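Long-range contacts in carbohydrate oxidase (Microdochium nivale, PDB 3RJA), which oxidises the C1 hydroxyl of mono-, oligo- and polysaccharides to the corresponding lactones with FAD, reducing molecular oxygen to hydrogen peroxide: residues N246-D251 against Q356-G361; D339-V344 against D407-S412; F352-L357 against Q387-Y392. All coordinates share one frame; numbering follows the deposited sequence. Where two conformers were deposited one is given.

Contact 1: residues N246-D251 against Q356-G361; sequences NFRIGD and QLDVHG. With ABL ((2R,3R,4R,5R)-4,5-dihydroxy-2-(hydroxymethyl)-6-oxopiperidin-3-yl beta-D-glucopyranoside), chain G.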
loop_
_atom_site.group_PDB
_atom_site.type_symbol
_atom_site.label_atom_id
_atom_site.label_comp_id
_atom_site.label_asym_id
_atom_site.label_seq_id
_atom_site.Cartn_x
_atom_site.Cartn_y
_atom_site.Cartn_z
ATOM N N ASN A 246 -16.714 5.558 -3.812
ATOM C CA ASN A 246 -15.486 5.025 -3.194
ATOM C C ASN A 246 -15.493 5.497 -1.772
ATOM O O ASN A 246 -15.591 6.720 -1.534
ATOM C CB ASN A 246 -14.218 5.564 -3.871
ATOM C CG ASN A 246 -14.211 5.368 -5.366
ATOM O OD1 ASN A 246 -13.531 4.478 -5.878
ATOM N ND2 ASN A 246 -14.945 6.208 -6.076
ATOM N N PHE A 247 -15.435 4.591 -0.804
ATOM C CA PHE A 247 -15.467 5.105 0.571
ATOM C C PHE A 247 -14.917 4.153 1.615
ATOM O O PHE A 247 -14.625 2.966 1.329
ATOM C CB PHE A 247 -16.898 5.598 0.942
ATOM C CG PHE A 247 -17.899 4.485 1.247
ATOM C CD1 PHE A 247 -18.459 3.720 0.231
ATOM C CD2 PHE A 247 -18.290 4.238 2.552
ATOM C CE1 PHE A 247 -19.417 2.712 0.515
ATOM C CE2 PHE A 247 -19.246 3.214 2.861
ATOM C CZ PHE A 247 -19.800 2.470 1.843
ATOM N N ARG A 248 -14.838 4.686 2.823
ATOM C CA ARG A 248 -14.443 3.918 4.007
ATOM C C ARG A 248 -15.077 4.475 5.283
ATOM O O ARG A 248 -15.546 5.606 5.306
ATOM C CB ARG A 248 -12.911 3.876 4.155
ATOM C CG ARG A 248 -12.167 5.239 4.092
ATOM C CD ARG A 248 -10.753 5.084 4.707
ATOM N NE ARG A 248 -9.804 6.130 4.333
ATOM C CZ ARG A 248 -8.735 5.929 3.559
ATOM N NH1 ARG A 248 -7.919 6.939 3.287
ATOM N NH2 ARG A 248 -8.476 4.722 3.059
ATOM N N ILE A 249 -15.099 3.660 6.337
ATOM C CA ILE A 249 -15.376 4.148 7.692
ATOM C C ILE A 249 -14.011 4.357 8.330
ATOM O O ILE A 249 -13.133 3.483 8.244
ATOM C CB ILE A 249 -16.138 3.131 8.572
ATOM C CG1 ILE A 249 -17.478 2.742 7.945
ATOM C CG2 ILE A 249 -16.348 3.676 10.012
ATOM C CD1 ILE A 249 -18.016 1.375 8.429
ATOM N N GLY A 250 -13.827 5.508 8.975
ATOM C CA GLY A 250 -12.591 5.805 9.672
ATOM C C GLY A 250 -12.916 6.459 11.001
ATOM O O GLY A 250 -13.909 7.162 11.100
ATOM N N ASP A 251 -12.094 6.195 12.016
ATOM C CA ASP A 251 -12.168 6.900 13.293
ATOM C C ASP A 251 -10.773 7.348 13.716
ATOM O O ASP A 251 -9.912 6.510 13.993
ATOM C CB ASP A 251 -12.771 6.005 14.361
ATOM C CG ASP A 251 -13.124 6.770 15.653
ATOM O OD1 ASP A 251 -12.869 8.007 15.750
ATOM O OD2 ASP A 251 -13.666 6.102 16.566
ATOM N N GLN A 356 -9.226 2.139 9.775
ATOM C CA GLN A 356 -9.976 2.441 8.558
ATOM C C GLN A 356 -10.573 1.148 8.073
ATOM O O GLN A 356 -9.863 0.140 7.951
ATOM C CB GLN A 356 -9.077 3.051 7.477
ATOM C CG GLN A 356 -8.456 4.352 7.921
ATOM C CD GLN A 356 -7.388 4.875 7.006
ATOM O OE1 GLN A 356 -7.251 6.091 6.812
ATOM N NE2 GLN A 356 -6.607 3.972 6.447
ATOM N N LEU A 357 -11.883 1.173 7.823
ATOM C CA LEU A 357 -12.580 0.069 7.194
ATOM C C LEU A 357 -12.915 0.469 5.752
ATOM O O LEU A 357 -13.942 1.138 5.495
ATOM C CB LEU A 357 -13.836 -0.298 7.977
ATOM C CG LEU A 357 -13.781 -0.467 9.516
ATOM C CD1 LEU A 357 -15.148 -0.908 10.089
ATOM C CD2 LEU A 357 -12.725 -1.427 10.001
ATOM N N ASP A 358 -12.020 0.055 4.846
ATOM C CA ASP A 358 -12.139 0.390 3.428
ATOM C C ASP A 358 -13.042 -0.579 2.676
ATOM O O ASP A 358 -12.908 -1.787 2.799
ATOM C CB ASP A 358 -10.761 0.468 2.765
ATOM C CG ASP A 358 -10.042 1.752 3.113
ATOM O OD1 ASP A 358 -9.521 1.831 4.243
ATOM O OD2 ASP A 358 -10.043 2.700 2.288
ATOM N N VAL A 359 -13.963 -0.017 1.894
ATOM C CA VAL A 359 -14.836 -0.803 1.037
ATOM C C VAL A 359 -14.060 -1.235 -0.220
ATOM O O VAL A 359 -13.987 -0.519 -1.236
ATOM C CB VAL A 359 -16.150 -0.041 0.764
ATOM C CG1 VAL A 359 -17.006 -0.746 -0.272
ATOM C CG2 VAL A 359 -16.934 0.133 2.093
ATOM N N HIS A 360 -13.502 -2.433 -0.135
ATOM C CA HIS A 360 -12.505 -2.970 -1.077
ATOM C C HIS A 360 -13.211 -3.818 -2.125
ATOM O O HIS A 360 -13.023 -3.627 -3.316
ATOM C CB HIS A 360 -11.482 -3.778 -0.231
ATOM C CG HIS A 360 -10.463 -4.565 -1.005
ATOM N ND1 HIS A 360 -10.677 -5.870 -1.410
ATOM C CD2 HIS A 360 -9.187 -4.275 -1.344
ATOM C CE1 HIS A 360 -9.598 -6.328 -2.022
ATOM N NE2 HIS A 360 -8.670 -5.390 -1.975
ATOM N N GLY A 361 -14.062 -4.738 -1.678
ATOM C CA GLY A 361 -14.808 -5.587 -2.581
ATOM C C GLY A 361 -16.259 -5.159 -2.698
ATOM O O GLY A 361 -16.593 -3.975 -2.489
HETATM C C1A ABL G . -2.617 4.858 4.975
HETATM O O1A ABL G . -2.590 3.818 4.277
HETATM C C2A ABL G . -3.882 5.738 5.036
HETATM O O2A ABL G . -4.510 5.676 3.757
HETATM C C3A ABL G . -3.593 7.208 5.432
HETATM O O3A ABL G . -4.869 7.811 5.764
HETATM C C4A ABL G . -2.717 7.234 6.670
HETATM O O1 ABL G . -2.455 8.591 7.112
HETATM C C5A ABL G . -1.345 6.551 6.342
HETATM N N5 ABL G . -1.535 5.220 5.705
HETATM C C6A ABL G . -0.488 6.295 7.609
HETATM O O6A ABL G . 0.927 6.252 7.344
HETATM C C1 ABL G . -3.240 9.150 8.204
HETATM C C2 ABL G . -2.448 10.275 8.917
HETATM O O2 ABL G . -1.222 9.724 9.413
HETATM C C3 ABL G . -3.307 10.865 10.043
HETATM O O3 ABL G . -2.628 11.923 10.718
HETATM C C4 ABL G . -4.675 11.328 9.446
HETATM O O4 ABL G . -5.521 11.901 10.432
HETATM C C5 ABL G . -5.379 10.140 8.779
HETATM O O5 ABL G . -4.503 9.615 7.752
HETATM C C6 ABL G . -6.754 10.512 8.210
HETATM O O6 ABL G . -6.737 11.592 7.334
HETATM O O HOH W 1 -14.375 2.112 -1.955
#

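Contact 2: residues D339-V344 against D407-S412; sequences DYYFDV and DGWVNS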
loop_
_atom_site.group_PDB
_atom_site.type_symbol
_atom_site.label_atom_id
_atom_site.label_comp_id
_atom_site.label_asym_id
_atom_site.label_seq_id
_atom_site.Cartn_x
_atom_site.Cartn_y
_atom_site.Cartn_z
ATOM N N ASP A 339 -16.957 -4.651 20.761
ATOM C CA ASP A 339 -16.650 -4.821 22.198
ATOM C C ASP A 339 -15.292 -4.173 22.548
ATOM O O ASP A 339 -15.200 -3.341 23.463
ATOM C CB ASP A 339 -16.666 -6.309 22.589
ATOM C CG ASP A 339 -18.092 -6.850 22.846
ATOM O OD1 ASP A 339 -19.057 -6.071 22.990
ATOM O OD2 ASP A 339 -18.244 -8.078 22.912
ATOM N N TYR A 340 -14.258 -4.534 21.773
ATOM C CA TYR A 340 -12.904 -4.011 21.948
ATOM C C TYR A 340 -12.851 -2.515 21.668
ATOM O O TYR A 340 -12.241 -1.759 22.404
ATOM C CB TYR A 340 -11.970 -4.758 20.979
ATOM C CG TYR A 340 -10.502 -4.739 21.352
ATOM C CD1 TYR A 340 -9.662 -3.711 20.928
ATOM C CD2 TYR A 340 -9.957 -5.760 22.129
ATOM C CE1 TYR A 340 -8.293 -3.706 21.274
ATOM C CE2 TYR A 340 -8.609 -5.783 22.459
ATOM C CZ TYR A 340 -7.784 -4.749 22.026
ATOM O OH TYR A 340 -6.454 -4.767 22.375
ATOM N N TYR A 341 -13.504 -2.092 20.590
ATOM C CA TYR A 341 -13.604 -0.674 20.219
ATOM C C TYR A 341 -13.964 0.159 21.458
ATOM O O TYR A 341 -13.262 1.136 21.796
ATOM C CB TYR A 341 -14.715 -0.540 19.181
ATOM C CG TYR A 341 -14.837 0.746 18.415
ATOM C CD1 TYR A 341 -14.085 1.899 18.738
ATOM C CD2 TYR A 341 -15.731 0.819 17.338
ATOM C CE1 TYR A 341 -14.231 3.088 17.996
ATOM C CE2 TYR A 341 -15.884 1.991 16.613
ATOM C CZ TYR A 341 -15.142 3.118 16.933
ATOM O OH TYR A 341 -15.300 4.239 16.143
ATOM N N PHE A 342 -15.058 -0.235 22.120
ATOM C CA PHE A 342 -15.625 0.549 23.235
ATOM C C PHE A 342 -14.981 0.282 24.595
ATOM O O PHE A 342 -14.765 1.223 25.347
ATOM C CB PHE A 342 -17.168 0.441 23.300
ATOM C CG PHE A 342 -17.863 1.269 22.256
ATOM C CD1 PHE A 342 -18.022 0.780 20.951
ATOM C CD2 PHE A 342 -18.317 2.550 22.550
ATOM C CE1 PHE A 342 -18.631 1.557 19.959
ATOM C CE2 PHE A 342 -18.937 3.343 21.556
ATOM C CZ PHE A 342 -19.101 2.838 20.263
ATOM N N ASP A 343 -14.675 -0.980 24.895
ATOM C CA ASP A 343 -14.102 -1.340 26.200
ATOM C C ASP A 343 -12.574 -1.158 26.303
ATOM O O ASP A 343 -12.052 -0.948 27.406
ATOM C CB ASP A 343 -14.467 -2.776 26.583
ATOM C CG ASP A 343 -15.982 -3.026 26.544
ATOM O OD1 ASP A 343 -16.762 -2.048 26.612
ATOM O OD2 ASP A 343 -16.382 -4.196 26.424
ATOM N N VAL A 344 -11.869 -1.244 25.166
ATOM C CA VAL A 344 -10.395 -1.040 25.140
ATOM C C VAL A 344 -9.982 0.217 24.350
ATOM O O VAL A 344 -9.518 1.214 24.929
ATOM C CB VAL A 344 -9.643 -2.308 24.632
ATOM C CG1 VAL A 344 -8.130 -2.095 24.708
ATOM C CG2 VAL A 344 -10.045 -3.572 25.474
ATOM N N ASP A 407 -2.698 -5.931 18.545
ATOM C CA ASP A 407 -2.775 -7.392 18.500
ATOM C C ASP A 407 -4.139 -7.882 18.997
ATOM O O ASP A 407 -4.742 -8.787 18.405
ATOM C CB ASP A 407 -1.678 -8.032 19.377
ATOM C CG ASP A 407 -0.288 -7.989 18.735
ATOM O OD1 ASP A 407 -0.143 -7.577 17.547
ATOM O OD2 ASP A 407 0.666 -8.418 19.435
ATOM N N GLY A 408 -4.616 -7.286 20.095
ATOM C CA GLY A 408 -5.889 -7.695 20.682
ATOM C C GLY A 408 -7.075 -7.341 19.798
ATOM O O GLY A 408 -8.028 -8.106 19.694
ATOM N N TRP A 409 -7.021 -6.188 19.137
ATOM C CA TRP A 409 -8.127 -5.806 18.263
ATOM C C TRP A 409 -8.231 -6.767 17.084
ATOM O O TRP A 409 -9.321 -7.180 16.722
ATOM C CB TRP A 409 -7.977 -4.366 17.766
ATOM C CG TRP A 409 -9.284 -3.619 17.616
ATOM C CD1 TRP A 409 -10.564 -4.150 17.538
ATOM C CD2 TRP A 409 -9.433 -2.214 17.496
ATOM N NE1 TRP A 409 -11.485 -3.141 17.397
ATOM C CE2 TRP A 409 -10.815 -1.943 17.363
ATOM C CE3 TRP A 409 -8.528 -1.138 17.510
ATOM C CZ2 TRP A 409 -11.305 -0.655 17.251
ATOM C CZ3 TRP A 409 -9.012 0.127 17.367
ATOM C CH2 TRP A 409 -10.392 0.365 17.247
ATOM N N VAL A 410 -7.082 -7.119 16.494
ATOM C CA VAL A 410 -7.045 -8.006 15.342
ATOM C C VAL A 410 -7.491 -9.409 15.781
ATOM O O VAL A 410 -8.247 -10.082 15.082
ATOM C CB VAL A 410 -5.618 -8.046 14.716
ATOM C CG1 VAL A 410 -5.424 -9.294 13.846
ATOM C CG2 VAL A 410 -5.340 -6.761 13.908
ATOM N N ASN A 411 -7.021 -9.831 16.955
ATOM C CA ASN A 411 -7.397 -11.128 17.511
ATOM C C ASN A 411 -8.907 -11.174 17.776
ATOM O O ASN A 411 -9.555 -12.209 17.564
ATOM C CB ASN A 411 -6.604 -11.418 18.795
ATOM C CG ASN A 411 -7.220 -12.543 19.620
ATOM O OD1 ASN A 411 -7.048 -13.726 19.305
ATOM N ND2 ASN A 411 -7.956 -12.174 20.686
ATOM N N SER A 412 -9.462 -10.038 18.209
ATOM C CA SER A 412 -10.913 -9.954 18.432
ATOM C C SER A 412 -11.688 -10.391 17.187
ATOM O O SER A 412 -12.722 -11.041 17.319
ATOM C CB SER A 412 -11.356 -8.564 18.922
ATOM O OG SER A 412 -11.650 -7.693 17.842
#

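Contact 3: residues F352-L357 against Q387-Y392; sequences FWFYQL and QFYDRY. With ABL ((2R,3R,4R,5R)-4,5-dihydroxy-2-(hydroxymethyl)-6-oxopiperidin-3-yl beta-D-glucopyranoside), chain G.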
loop_
_atom_site.group_PDB
_atom_site.type_symbol
_atom_site.label_atom_id
_atom_site.label_comp_id
_atom_site.label_asym_id
_atom_site.label_seq_id
_atom_site.Cartn_x
_atom_site.Cartn_y
_atom_site.Cartn_z
ATOM N N PHE A 352 -1.977 8.635 19.707
ATOM C CA PHE A 352 -2.923 8.649 18.585
ATOM C C PHE A 352 -3.100 7.233 17.991
ATOM O O PHE A 352 -2.127 6.471 17.853
ATOM C CB PHE A 352 -2.418 9.603 17.513
ATOM C CG PHE A 352 -3.278 9.667 16.293
ATOM C CD1 PHE A 352 -4.585 10.122 16.367
ATOM C CD2 PHE A 352 -2.772 9.265 15.046
ATOM C CE1 PHE A 352 -5.391 10.174 15.229
ATOM C CE2 PHE A 352 -3.565 9.318 13.883
ATOM C CZ PHE A 352 -4.876 9.777 13.977
ATOM N N TRP A 353 -4.336 6.868 17.678
ATOM C CA TRP A 353 -4.586 5.628 16.952
ATOM C C TRP A 353 -5.755 5.867 16.016
ATOM O O TRP A 353 -6.572 6.758 16.269
ATOM C CB TRP A 353 -4.849 4.419 17.878
ATOM C CG TRP A 353 -6.074 4.543 18.777
ATOM C CD1 TRP A 353 -6.086 4.886 20.120
ATOM C CD2 TRP A 353 -7.453 4.313 18.418
ATOM N NE1 TRP A 353 -7.377 4.898 20.596
ATOM C CE2 TRP A 353 -8.239 4.565 19.581
ATOM C CE3 TRP A 353 -8.102 3.940 17.227
ATOM C CZ2 TRP A 353 -9.648 4.424 19.593
ATOM C CZ3 TRP A 353 -9.500 3.823 17.227
ATOM C CH2 TRP A 353 -10.261 4.081 18.405
ATOM N N PHE A 354 -5.824 5.064 14.948
ATOM C CA PHE A 354 -7.002 4.991 14.101
ATOM C C PHE A 354 -7.235 3.573 13.541
ATOM O O PHE A 354 -6.331 2.723 13.556
ATOM C CB PHE A 354 -6.955 6.051 12.993
ATOM C CG PHE A 354 -5.927 5.783 11.921
ATOM C CD1 PHE A 354 -6.168 4.836 10.928
ATOM C CD2 PHE A 354 -4.725 6.515 11.887
ATOM C CE1 PHE A 354 -5.218 4.602 9.910
ATOM C CE2 PHE A 354 -3.777 6.303 10.886
ATOM C CZ PHE A 354 -4.024 5.335 9.890
ATOM N N TYR A 355 -8.461 3.320 13.085
ATOM C CA TYR A 355 -8.715 2.213 12.150
ATOM C C TYR A 355 -9.367 2.822 10.902
ATOM O O TYR A 355 -9.977 3.887 10.962
ATOM C CB TYR A 355 -9.624 1.133 12.757
ATOM C CG TYR A 355 -11.035 1.627 13.007
ATOM C CD1 TYR A 355 -11.969 1.663 11.977
ATOM C CD2 TYR A 355 -11.430 2.077 14.285
ATOM C CE1 TYR A 355 -13.255 2.114 12.198
ATOM C CE2 TYR A 355 -12.717 2.531 14.524
ATOM C CZ TYR A 355 -13.623 2.548 13.469
ATOM O OH TYR A 355 -14.898 3.005 13.654
ATOM N N GLN A 356 -9.226 2.139 9.775
ATOM C CA GLN A 356 -9.976 2.441 8.558
ATOM C C GLN A 356 -10.573 1.148 8.073
ATOM O O GLN A 356 -9.863 0.140 7.951
ATOM C CB GLN A 356 -9.077 3.051 7.477
ATOM C CG GLN A 356 -8.456 4.352 7.921
ATOM C CD GLN A 356 -7.388 4.875 7.006
ATOM O OE1 GLN A 356 -7.251 6.091 6.812
ATOM N NE2 GLN A 356 -6.607 3.972 6.447
ATOM N N LEU A 357 -11.883 1.173 7.823
ATOM C CA LEU A 357 -12.580 0.069 7.194
ATOM C C LEU A 357 -12.915 0.469 5.752
ATOM O O LEU A 357 -13.942 1.138 5.495
ATOM C CB LEU A 357 -13.836 -0.298 7.977
ATOM C CG LEU A 357 -13.781 -0.467 9.516
ATOM C CD1 LEU A 357 -15.148 -0.908 10.089
ATOM C CD2 LEU A 357 -12.725 -1.427 10.001
ATOM N N GLN A 387 -7.245 -1.267 8.121
ATOM C CA GLN A 387 -5.995 -0.795 8.690
ATOM C C GLN A 387 -6.176 -0.406 10.161
ATOM O O GLN A 387 -7.162 0.267 10.522
ATOM C CB GLN A 387 -5.419 0.386 7.884
ATOM C CG GLN A 387 -4.053 0.846 8.464
ATOM C CD GLN A 387 -3.293 1.830 7.598
ATOM O OE1 GLN A 387 -2.064 1.934 7.709
ATOM N NE2 GLN A 387 -4.020 2.601 6.758
ATOM N N PHE A 388 -5.215 -0.850 10.984
ATOM C CA PHE A 388 -5.083 -0.529 12.396
ATOM C C PHE A 388 -3.734 0.161 12.545
ATOM O O PHE A 388 -2.722 -0.359 12.071
ATOM C CB PHE A 388 -5.018 -1.816 13.238
ATOM C CG PHE A 388 -6.268 -2.660 13.208
ATOM C CD1 PHE A 388 -7.345 -2.383 14.064
ATOM C CD2 PHE A 388 -6.345 -3.751 12.366
ATOM C CE1 PHE A 388 -8.492 -3.179 14.053
ATOM C CE2 PHE A 388 -7.479 -4.563 12.340
ATOM C CZ PHE A 388 -8.562 -4.279 13.189
ATOM N N TYR A 389 -3.707 1.316 13.200
ATOM C CA TYR A 389 -2.497 2.187 13.241
ATOM C C TYR A 389 -2.375 2.787 14.647
ATOM O O TYR A 389 -3.357 3.294 15.172
ATOM C CB TYR A 389 -2.650 3.324 12.252
ATOM C CG TYR A 389 -1.377 3.967 11.717
ATOM C CD1 TYR A 389 -0.772 3.488 10.557
ATOM C CD2 TYR A 389 -0.812 5.101 12.327
ATOM C CE1 TYR A 389 0.358 4.084 10.024
ATOM C CE2 TYR A 389 0.333 5.716 11.779
ATOM C CZ TYR A 389 0.900 5.187 10.625
ATOM O OH TYR A 389 2.025 5.745 10.061
ATOM N N ASP A 390 -1.175 2.725 15.214
ATOM C CA ASP A 390 -0.899 3.050 16.606
ATOM C C ASP A 390 0.359 3.935 16.665
ATOM O O ASP A 390 1.484 3.451 16.551
ATOM C CB ASP A 390 -0.674 1.743 17.349
ATOM C CG ASP A 390 -0.570 1.915 18.848
ATOM O OD1 ASP A 390 -0.701 3.074 19.336
ATOM O OD2 ASP A 390 -0.324 0.871 19.527
ATOM N N ARG A 391 0.158 5.234 16.832
ATOM C CA ARG A 391 1.258 6.180 16.666
ATOM C C ARG A 391 1.630 7.040 17.909
ATOM O O ARG A 391 0.816 7.794 18.419
ATOM C CB ARG A 391 0.985 7.103 15.471
ATOM C CG ARG A 391 2.059 8.162 15.302
ATOM C CD ARG A 391 1.918 8.959 14.031
ATOM N NE ARG A 391 0.891 10.004 14.069
ATOM C CZ ARG A 391 0.081 10.302 13.030
ATOM N NH1 ARG A 391 0.104 9.591 11.868
ATOM N NH2 ARG A 391 -0.792 11.299 13.147
ATOM N N TYR A 392 2.892 6.938 18.325
ATOM C CA TYR A 392 3.476 7.787 19.352
ATOM C C TYR A 392 4.216 8.977 18.725
ATOM O O TYR A 392 4.472 9.010 17.499
ATOM C CB TYR A 392 4.429 6.969 20.211
ATOM C CG TYR A 392 3.736 6.052 21.199
ATOM C CD1 TYR A 392 3.165 4.847 20.778
ATOM C CD2 TYR A 392 3.643 6.399 22.564
ATOM C CE1 TYR A 392 2.535 3.995 21.671
ATOM C CE2 TYR A 392 3.009 5.567 23.475
ATOM C CZ TYR A 392 2.454 4.374 23.029
ATOM O OH TYR A 392 1.847 3.539 23.917
HETATM C C1A ABL G . -2.617 4.858 4.975
HETATM O O1A ABL G . -2.590 3.818 4.277
HETATM C C2A ABL G . -3.882 5.738 5.036
HETATM O O2A ABL G . -4.510 5.676 3.757
HETATM C C3A ABL G . -3.593 7.208 5.432
HETATM O O3A ABL G . -4.869 7.811 5.764
HETATM C C4A ABL G . -2.717 7.234 6.670
HETATM O O1 ABL G . -2.455 8.591 7.112
HETATM C C5A ABL G . -1.345 6.551 6.342
HETATM N N5 ABL G . -1.535 5.220 5.705
HETATM C C6A ABL G . -0.488 6.295 7.609
HETATM O O6A ABL G . 0.927 6.252 7.344
HETATM C C1 ABL G . -3.240 9.150 8.204
HETATM C C2 ABL G . -2.448 10.275 8.917
HETATM O O2 ABL G . -1.222 9.724 9.413
HETATM C C3 ABL G . -3.307 10.865 10.043
HETATM O O3 ABL G . -2.628 11.923 10.718
HETATM C C4 ABL G . -4.675 11.328 9.446
HETATM O O4 ABL G . -5.521 11.901 10.432
HETATM C C5 ABL G . -5.379 10.140 8.779
HETATM O O5 ABL G . -4.503 9.615 7.752
HETATM C C6 ABL G . -6.754 10.512 8.210
HETATM O O6 ABL G . -6.737 11.592 7.334
#

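Contact 1: residues N246-D251 against Q356-G361
Ile-249 O takes one strong bond and a weaker CA-H...O contact from the neighbouring strand. Leu-357 N donates to it over 2.7 Å in a nearly straight bond, and Gln-356 CA approaches the same oxygen to 3.3 Å. Ile-249 N bonds to Leu-357 O in return, making a hydrogen-bonded pair of the large antiparallel sheet. Further on, Val-359 N reaches Phe-247 O directly (3.1 Å), but Phe-247 N and Val-359 O are joined through a water. Ile-249 and Leu-357 bring their CD1 methyls to 4.0 Å. Val-359 CG2 lies over the Phe-247 ring, 3.9 Å from its centroid, in a CH-pi contact, and helix 223-239 packs against Phe-247 and Ile-249.

On the polar face, Arg-248 and Gln-356 line the sugar pocket and Asp-358 stands behind as the arginine's second-shell partner. Arg-248 CG stands between the backbone N and the carbonyl carbon (chi1 51°), and the chain then runs extended to NE. In one of two modelled conformers, Arg-248 NH2 makes a salt bridge to the syn lone pair of Asp-358 OD2 at 2.7 Å, the flat groups turned 77° apart. The Gln-356 amide stacks on a guanidinium face, 17° from parallel. Asp-358 and Gln-356 thus position the guanidinium in this conformer, with the Arg-248 side chain about 5 Å from the FAD; the alternate conformers leave the exact geometry of the pair less certain.

Contact 2: residues D339-V344 against D407-S412
Tyr-340 reaches across from one helix to the other, and its CB already touches Trp-409 CD1 at 3.8 Å. CG is anti to the backbone N (chi1 -158°), which starts the ring off toward helix 403-414. One rim atom, Tyr-340 CD1, then sits over the indole, 3.3 Å from Trp-409 CG. CE1 carries on past Trp-409 CB toward the backbone, and Tyr-340 CZ comes within 3.3 Å of Trp-409 N, so the outer ring lies on the peptide between Gly-408 and Trp-409, with CE2 against Gly-408 C. At the tip, Tyr-340 OH stops 3.4 Å from Gly-408 CA, a close approach made over a residue that has no side chain; the hydroxyl finds its hydrogen bond just beyond the two segments. Val-344 CB rests over the centre of the opposite face of the ring.

Tyr-340 and the five-membered ring of Trp-409 form an offset stack, with centroids 4.7 Å apart and planes at 28°. It is the heart of an aromatic cluster between two roughly antiparallel helices (148°), whose axes pass at 10.1 Å on the outside of the substrate-domain sheet. Tyr-341 completes the cluster: its side chain runs beside that of Trp-409, pointing the same way, and Tyr-341 CB meets Trp-409 CZ2 at 3.9 Å.

Phe-337, a turn earlier in the helix that carries Tyr-340, holds Trp-409 too: its O is hydrogen-bonded to Trp-409 NE1 and its ring stacks with the indole. One turn along from the tryptophan, Ser-412 OG donates to Trp-409 O over 2.6 Å.

Contact 3: residues F352-L357 against Q387-Y392
Strands 352-357 and 387-392 run antiparallel at 172° with axes 4.8 Å apart, and Phe-352/Arg-391, Phe-354/Tyr-389 and Gln-356/Gln-387 are the hydrogen-bonded pairs, the bond from Phe-352 N to Arg-391 O being weak. Members of all three pairs project from the face that meets the bound disaccharide analogue.

Phe-354 and Tyr-389 have nearly parallel rings (10°) that are slid apart and barely overlap. Tyr-389 CB lies over the Phe-354 face, 3.5 Å from the ring centroid in a CH-pi contact, while Gln-387 NE2 comes up to the rim near the ring plane. Phe-352 sets its CD2 over one face of the Arg-391 guanidinium, 3.4 Å from NH2. Arg-391 bends at chi3 (78°), which turns NE out of the extended line of the chain, and its end grips the glucosyl unit with two nitrogens: NH1 donates to O2 of the ligand at 2.8 Å and NH2 to O3 at 3.1 Å. The same NH1 forms a salt bridge with Glu-317.

At the lactam unit, ligand O6A donates to Tyr-389 OH over 3.0 Å, and that hydroxyl is also hydrogen-bonded to Glu-317. Gln-387 NE2 makes a weak bond of 3.1 Å to the lactam oxygen O1A, with its OE1 engaged by Tyr-72. Trp-353, Tyr-355, Phe-388 and Asp-390 occupy the other face of the sheet.

Side chains of this one sheet face thus reach both sugar units, Arg-391 at the glucosyl ring and Tyr-389 and Gln-387 at the lactam, whose carbonyl (C1A, O1A) probably stands where the oxidised C1 of a true substrate would lie.

Contacts 1 and 3, with centres about 13 Å apart, share strand 352-359 and place Arg-248, Gln-356 and Gln-387, Tyr-389, Arg-391 on three neighbouring strands (245-251, 352-359, 384-392) along the same face of the sheet, beside the ligand. Contact 2 backs the opposite face of the same sheet, its centre about 12 Å from that of contact 3. Val-410 CG2 packs on Phe-388 CE2 at 3.4 Å, and Trp-409 meets Trp-353 and Tyr-355. Tyr-341 OH ties all three together through probable hydrogen bonds, 2.5 Å to Asp-251 OD2 and 2.8 Å to Tyr-355 OH. The Tyr-341 side chain remains about 13 Å from the ligand.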